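Local structure of major capsid protein (Paramecium bursaria Chlorella virus 1, 5TIP) at residues Q245-T258 with C368-Y382. The protein forms trimers that self-assemble into the large icosahedral, glycosylated capsid of this chlorovirus. Residues are numbered along the deposited sequence; the frame is centred on the assembly and turned at random.
With HG (mercury (II) ion), chain T.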
loop_
_atom_site.group_PDB
_atom_site.type_symbol
_atom_site.label_atom_id
_atom_site.label_comp_id
_atom_site.label_asym_id
_atom_site.label_seq_id
_atom_site.Cartn_x
_atom_site.Cartn_y
_atom_site.Cartn_z
ATOM N N GLN A 245 -10.792 -7.481 37.660
ATOM C CA GLN A 245 -10.148 -7.988 36.449
ATOM C C GLN A 245 -10.329 -9.501 36.421
ATOM O O GLN A 245 -9.651 -10.232 37.147
ATOM C CB GLN A 245 -8.673 -7.601 36.408
ATOM C CG GLN A 245 -8.425 -6.103 36.405
ATOM C CD GLN A 245 -7.030 -5.741 35.936
ATOM O OE1 GLN A 245 -6.303 -5.014 36.612
ATOM N NE2 GLN A 245 -6.654 -6.239 34.763
ATOM N N ALA A 246 -11.247 -9.968 35.583
ATOM C CA ALA A 246 -11.460 -11.397 35.445
ATOM C C ALA A 246 -10.363 -12.020 34.585
ATOM O O ALA A 246 -9.691 -11.344 33.801
ATOM C CB ALA A 246 -12.833 -11.680 34.842
ATOM N N SER A 247 -10.189 -13.330 34.742
ATOM C CA SER A 247 -9.193 -14.078 33.989
ATOM C C SER A 247 -9.804 -15.389 33.518
ATOM O O SER A 247 -10.749 -15.902 34.122
ATOM C CB SER A 247 -7.935 -14.351 34.824
ATOM O OG SER A 247 -8.249 -15.083 35.996
ATOM N N GLN A 248 -9.254 -15.927 32.431
ATOM C CA GLN A 248 -9.749 -17.175 31.871
ATOM C C GLN A 248 -8.597 -17.976 31.282
ATOM O O GLN A 248 -7.550 -17.431 30.923
ATOM C CB GLN A 248 -10.817 -16.920 30.800
ATOM C CG GLN A 248 -12.202 -16.627 31.352
ATOM C CD GLN A 248 -13.242 -16.489 30.263
ATOM O OE1 GLN A 248 -13.102 -15.671 29.354
ATOM N NE2 GLN A 248 -14.296 -17.291 30.348
ATOM N N ASN A 249 -8.810 -19.287 31.184
ATOM C CA ASN A 249 -7.892 -20.203 30.510
ATOM C C ASN A 249 -8.713 -21.011 29.510
ATOM O O ASN A 249 -9.452 -21.921 29.894
ATOM C CB ASN A 249 -7.168 -21.118 31.495
ATOM C CG ASN A 249 -6.249 -20.361 32.430
ATOM O OD1 ASN A 249 -5.562 -19.426 32.022
ATOM N ND2 ASN A 249 -6.221 -20.773 33.692
ATOM N N ILE A 250 -8.587 -20.672 28.232
ATOM C CA ILE A 250 -9.328 -21.344 27.173
ATOM C C ILE A 250 -8.447 -22.447 26.604
ATOM O O ILE A 250 -7.367 -22.176 26.066
ATOM C CB ILE A 250 -9.765 -20.359 26.077
ATOM C CG1 ILE A 250 -10.883 -19.441 26.580
ATOM C CG2 ILE A 250 -10.227 -21.113 24.841
ATOM C CD1 ILE A 250 -10.405 -18.222 27.340
ATOM N N ARG A 251 -8.900 -23.690 26.734
ATOM C CA ARG A 251 -8.177 -24.833 26.189
ATOM C C ARG A 251 -8.338 -24.822 24.675
ATOM O O ARG A 251 -9.448 -24.997 24.161
ATOM C CB ARG A 251 -8.715 -26.125 26.797
ATOM C CG ARG A 251 -8.020 -27.406 26.352
ATOM C CD ARG A 251 -6.615 -27.515 26.926
ATOM N NE ARG A 251 -5.971 -28.776 26.564
ATOM C CZ ARG A 251 -6.052 -29.891 27.286
ATOM N NH1 ARG A 251 -6.750 -29.905 28.413
ATOM N NH2 ARG A 251 -5.434 -30.993 26.883
ATOM N N LEU A 252 -7.241 -24.609 23.954
ATOM C CA LEU A 252 -7.297 -24.579 22.501
ATOM C C LEU A 252 -7.372 -25.998 21.958
ATOM O O LEU A 252 -6.767 -26.923 22.506
ATOM C CB LEU A 252 -6.077 -23.856 21.927
ATOM C CG LEU A 252 -5.845 -22.405 22.360
ATOM C CD1 LEU A 252 -4.599 -21.832 21.700
ATOM C CD2 LEU A 252 -7.059 -21.544 22.047
ATOM N N ASN A 253 -8.083 -26.115 20.874
ATOM C CA ASN A 253 -8.249 -27.363 20.254
ATOM C C ASN A 253 -7.964 -27.261 18.760
ATOM O O ASN A 253 -8.823 -27.334 17.953
ATOM C CB ASN A 253 -9.635 -27.913 20.617
ATOM C CG ASN A 253 -9.993 -29.138 19.878
ATOM O OD1 ASN A 253 -9.176 -29.902 19.512
ATOM N ND2 ASN A 253 -11.229 -29.317 19.662
ATOM N N PHE A 254 -6.703 -27.074 18.450
ATOM C CA PHE A 254 -6.210 -26.951 17.089
ATOM C C PHE A 254 -5.261 -28.103 16.779
ATOM O O PHE A 254 -4.793 -28.808 17.677
ATOM C CB PHE A 254 -5.504 -25.606 16.891
ATOM C CG PHE A 254 -6.389 -24.417 17.145
ATOM C CD1 PHE A 254 -7.685 -24.380 16.657
ATOM C CD2 PHE A 254 -5.930 -23.347 17.893
ATOM C CE1 PHE A 254 -8.500 -23.290 16.896
ATOM C CE2 PHE A 254 -6.740 -22.255 18.137
ATOM C CZ PHE A 254 -8.026 -22.228 17.639
ATOM N N ASN A 255 -4.982 -28.288 15.490
ATOM C CA ASN A 255 -4.069 -29.325 15.030
ATOM C C ASN A 255 -3.265 -28.783 13.858
ATOM O O ASN A 255 -3.471 -27.649 13.411
ATOM C CB ASN A 255 -4.815 -30.607 14.638
ATOM C CG ASN A 255 -5.524 -31.256 15.812
ATOM O OD1 ASN A 255 -6.751 -31.256 15.889
ATOM N ND2 ASN A 255 -4.749 -31.825 16.730
ATOM N N HIS A 256 -2.328 -29.608 13.367
ATOM C CA HIS A 256 -1.529 -29.358 12.169
ATOM C C HIS A 256 -0.551 -28.204 12.377
ATOM O O HIS A 256 -0.689 -27.437 13.339
ATOM C CB HIS A 256 -2.442 -29.073 10.973
ATOM C CG HIS A 256 -3.405 -30.177 10.671
ATOM N ND1 HIS A 256 -4.768 -29.984 10.620
ATOM C CD2 HIS A 256 -3.200 -31.488 10.399
ATOM C CE1 HIS A 256 -5.362 -31.130 10.340
ATOM N NE2 HIS A 256 -4.433 -32.058 10.197
ATOM N N PRO A 257 0.462 -28.063 11.519
ATOM C CA PRO A 257 1.336 -26.881 11.591
ATOM C C PRO A 257 0.551 -25.604 11.330
ATOM O O PRO A 257 0.002 -25.400 10.244
ATOM C CB PRO A 257 2.375 -27.147 10.496
ATOM C CG PRO A 257 2.399 -28.626 10.355
ATOM C CD PRO A 257 0.984 -29.073 10.581
ATOM N N THR A 258 0.508 -24.736 12.337
ATOM C CA THR A 258 -0.334 -23.547 12.328
ATOM C C THR A 258 0.518 -22.306 12.101
ATOM O O THR A 258 1.552 -22.129 12.754
ATOM C CB THR A 258 -1.106 -23.426 13.644
ATOM O OG1 THR A 258 -1.947 -24.576 13.808
ATOM C CG2 THR A 258 -1.968 -22.174 13.656
ATOM N N CYS A 368 3.733 -23.812 13.907
ATOM C CA CYS A 368 3.725 -24.597 15.131
ATOM C C CYS A 368 2.783 -25.773 14.946
ATOM O O CYS A 368 1.620 -25.586 14.573
ATOM C CB CYS A 368 3.290 -23.763 16.331
ATOM S SG CYS A 368 3.069 -24.762 17.800
ATOM N N ASN A 369 3.281 -26.978 15.205
ATOM C CA ASN A 369 2.502 -28.197 15.004
ATOM C C ASN A 369 1.659 -28.435 16.250
ATOM O O ASN A 369 2.145 -28.951 17.258
ATOM C CB ASN A 369 3.420 -29.377 14.710
ATOM C CG ASN A 369 2.685 -30.540 14.078
ATOM O OD1 ASN A 369 1.469 -30.666 14.211
ATOM N ND2 ASN A 369 3.421 -31.391 13.375
ATOM N N PHE A 370 0.381 -28.057 16.178
ATOM C CA PHE A 370 -0.540 -28.285 17.285
ATOM C C PHE A 370 -0.954 -29.743 17.422
ATOM O O PHE A 370 -1.561 -30.099 18.439
ATOM C CB PHE A 370 -1.782 -27.411 17.124
ATOM C CG PHE A 370 -1.607 -26.012 17.630
ATOM C CD1 PHE A 370 -0.955 -25.063 16.865
ATOM C CD2 PHE A 370 -2.097 -25.645 18.872
ATOM C CE1 PHE A 370 -0.794 -23.772 17.330
ATOM C CE2 PHE A 370 -1.939 -24.355 19.341
ATOM C CZ PHE A 370 -1.286 -23.418 18.569
ATOM N N SER A 371 -0.652 -30.589 16.434
ATOM C CA SER A 371 -0.937 -32.012 16.567
ATOM C C SER A 371 0.017 -32.709 17.526
ATOM O O SER A 371 -0.268 -33.833 17.954
ATOM C CB SER A 371 -0.870 -32.697 15.201
ATOM O OG SER A 371 -1.825 -32.159 14.302
ATOM N N ARG A 372 1.141 -32.081 17.864
ATOM C CA ARG A 372 2.106 -32.655 18.793
ATOM C C ARG A 372 2.080 -31.988 20.162
ATOM O O ARG A 372 2.983 -32.224 20.972
ATOM C CB ARG A 372 3.515 -32.604 18.203
ATOM C CG ARG A 372 3.617 -33.297 16.863
ATOM C CD ARG A 372 3.147 -34.733 17.002
ATOM N NE ARG A 372 3.941 -35.492 17.961
ATOM C CZ ARG A 372 3.522 -36.611 18.542
ATOM N NH1 ARG A 372 2.317 -37.091 18.263
ATOM N NH2 ARG A 372 4.299 -37.246 19.408
ATOM N N ILE A 373 1.076 -31.165 20.439
ATOM C CA ILE A 373 0.957 -30.460 21.710
ATOM C C ILE A 373 -0.282 -30.987 22.414
ATOM O O ILE A 373 -1.398 -30.877 21.891
ATOM C CB ILE A 373 0.877 -28.940 21.515
ATOM C CG1 ILE A 373 2.066 -28.448 20.688
ATOM C CG2 ILE A 373 0.819 -28.237 22.861
ATOM C CD1 ILE A 373 1.983 -26.991 20.322
ATOM N N ASP A 374 -0.085 -31.562 23.603
ATOM C CA ASP A 374 -1.211 -32.116 24.346
ATOM C C ASP A 374 -2.083 -31.014 24.934
ATOM O O ASP A 374 -3.315 -31.095 24.876
ATOM C CB ASP A 374 -0.703 -33.044 25.450
ATOM C CG ASP A 374 -0.168 -34.355 24.910
ATOM O OD1 ASP A 374 -0.592 -34.759 23.806
ATOM O OD2 ASP A 374 0.673 -34.982 25.587
ATOM N N ASN A 375 -1.468 -29.977 25.498
ATOM C CA ASN A 375 -2.201 -28.901 26.156
ATOM C C ASN A 375 -1.687 -27.564 25.644
ATOM O O ASN A 375 -0.550 -27.178 25.932
ATOM C CB ASN A 375 -2.066 -28.991 27.678
ATOM C CG ASN A 375 -2.937 -27.978 28.409
ATOM O OD1 ASN A 375 -2.872 -26.775 28.149
ATOM N ND2 ASN A 375 -3.762 -28.466 29.326
ATOM N N ALA A 376 -2.525 -26.861 24.888
ATOM C CA ALA A 376 -2.271 -25.488 24.482
ATOM C C ALA A 376 -3.396 -24.630 25.035
ATOM O O ALA A 376 -4.574 -24.917 24.795
ATOM C CB ALA A 376 -2.189 -25.354 22.961
ATOM N N THR A 377 -3.039 -23.579 25.764
ATOM C CA THR A 377 -4.013 -22.777 26.486
ATOM C C THR A 377 -3.752 -21.298 26.251
ATOM O O THR A 377 -2.602 -20.849 26.265
ATOM C CB THR A 377 -3.968 -23.086 27.989
ATOM O OG1 THR A 377 -4.219 -24.482 28.198
ATOM C CG2 THR A 377 -5.009 -22.274 28.739
ATOM N N LEU A 378 -4.827 -20.546 26.034
ATOM C CA LEU A 378 -4.768 -19.095 25.918
ATOM C C LEU A 378 -5.215 -18.490 27.244
ATOM O O LEU A 378 -6.404 -18.523 27.579
ATOM C CB LEU A 378 -5.644 -18.606 24.767
ATOM C CG LEU A 378 -5.716 -17.090 24.573
ATOM C CD1 LEU A 378 -4.358 -16.523 24.190
ATOM C CD2 LEU A 378 -6.768 -16.729 23.536
ATOM N N SER A 379 -4.265 -17.951 28.001
ATOM C CA SER A 379 -4.555 -17.343 29.293
ATOM C C SER A 379 -4.888 -15.871 29.081
ATOM O O SER A 379 -4.063 -15.111 28.564
ATOM C CB SER A 379 -3.370 -17.501 30.245
ATOM O OG SER A 379 -3.667 -16.972 31.524
ATOM N N LEU A 380 -6.087 -15.469 29.494
ATOM C CA LEU A 380 -6.592 -14.128 29.251
ATOM C C LEU A 380 -6.806 -13.394 30.567
ATOM O O LEU A 380 -7.076 -14.006 31.603
ATOM C CB LEU A 380 -7.912 -14.165 28.471
ATOM C CG LEU A 380 -7.888 -14.809 27.086
ATOM C CD1 LEU A 380 -9.288 -14.846 26.503
ATOM C CD2 LEU A 380 -6.944 -14.053 26.167
ATOM N N THR A 381 -6.670 -12.071 30.511
ATOM C CA THR A 381 -7.004 -11.197 31.627
ATOM C C THR A 381 -7.692 -9.964 31.065
ATOM O O THR A 381 -7.152 -9.304 30.172
ATOM C CB THR A 381 -5.760 -10.796 32.429
ATOM O OG1 THR A 381 -5.161 -11.965 33.002
ATOM C CG2 THR A 381 -6.131 -9.827 33.545
ATOM N N TYR A 382 -8.875 -9.659 31.584
ATOM C CA TYR A 382 -9.696 -8.579 31.059
ATOM C C TYR A 382 -9.497 -7.305 31.867
ATOM O O TYR A 382 -9.105 -7.330 33.036
ATOM C CB TYR A 382 -11.175 -8.975 31.064
ATOM C CG TYR A 382 -11.458 -10.241 30.293
ATOM C CD1 TYR A 382 -11.504 -10.236 28.908
ATOM C CD2 TYR A 382 -11.668 -11.444 30.951
ATOM C CE1 TYR A 382 -11.758 -11.392 28.200
ATOM C CE2 TYR A 382 -11.922 -12.605 30.250
ATOM C CZ TYR A 382 -11.965 -12.573 28.875
ATOM O OH TYR A 382 -12.216 -13.725 28.166
HETATM HG HG HG T . 2.344 -23.434 19.831
HETATM O O HOH W 1 -5.131 -28.354 23.971
#
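Arg251 and Asn375 meet where the antiparallel ladder of 247-251 with 376-382 ends. The amide of Asn375 lies over one guanidinium face, planes 15° apart, with ND2 3.4 Å from CZ of Arg251. A bend at chi2 (71°) brings the guanidinium back toward the 374-376 backbone, where NH2 of Arg251 donates in its own plane to Asp374 O at 2.9 Å. A water accepts from Arg251 NE and Ala376 N, while Thr377 OG1 donates to a lone pair of Asn375 OD1, which helps hold the amide in its rotation over the guanidinium. At the far end of the ladder Tyr382 OH donates to Gln248 OE1 at a modelled 2.4 Å, too short for the exact distance to be trusted; Gln248 NE2 is held by Thr237 O.

Beyond Arg251 the register slips by two residues, and a second short ladder, in a different sheet of the second jelly roll, pairs Pro257 and Thr258 with Asn369 and Cys368. Here Phe254 turns its edge to the face of Phe370, centroids 6.0 Å apart and planes at 80°. His256 O takes Phe370 N at 3.1 Å and Thr258 OG1 from opposite faces of its plane. Ser371 OG accepts from His256 N at 2.8 Å and also bonds Asn436 O, while Gln13 of the second subunit packs on Ser371. Cys368 SG binds the mercury ion at 2.5 Å. Between the ladders, then, guanidinium, water and side-chain bonds satisfy polar groups of the turn, while the aromatic pair supplies apolar contact.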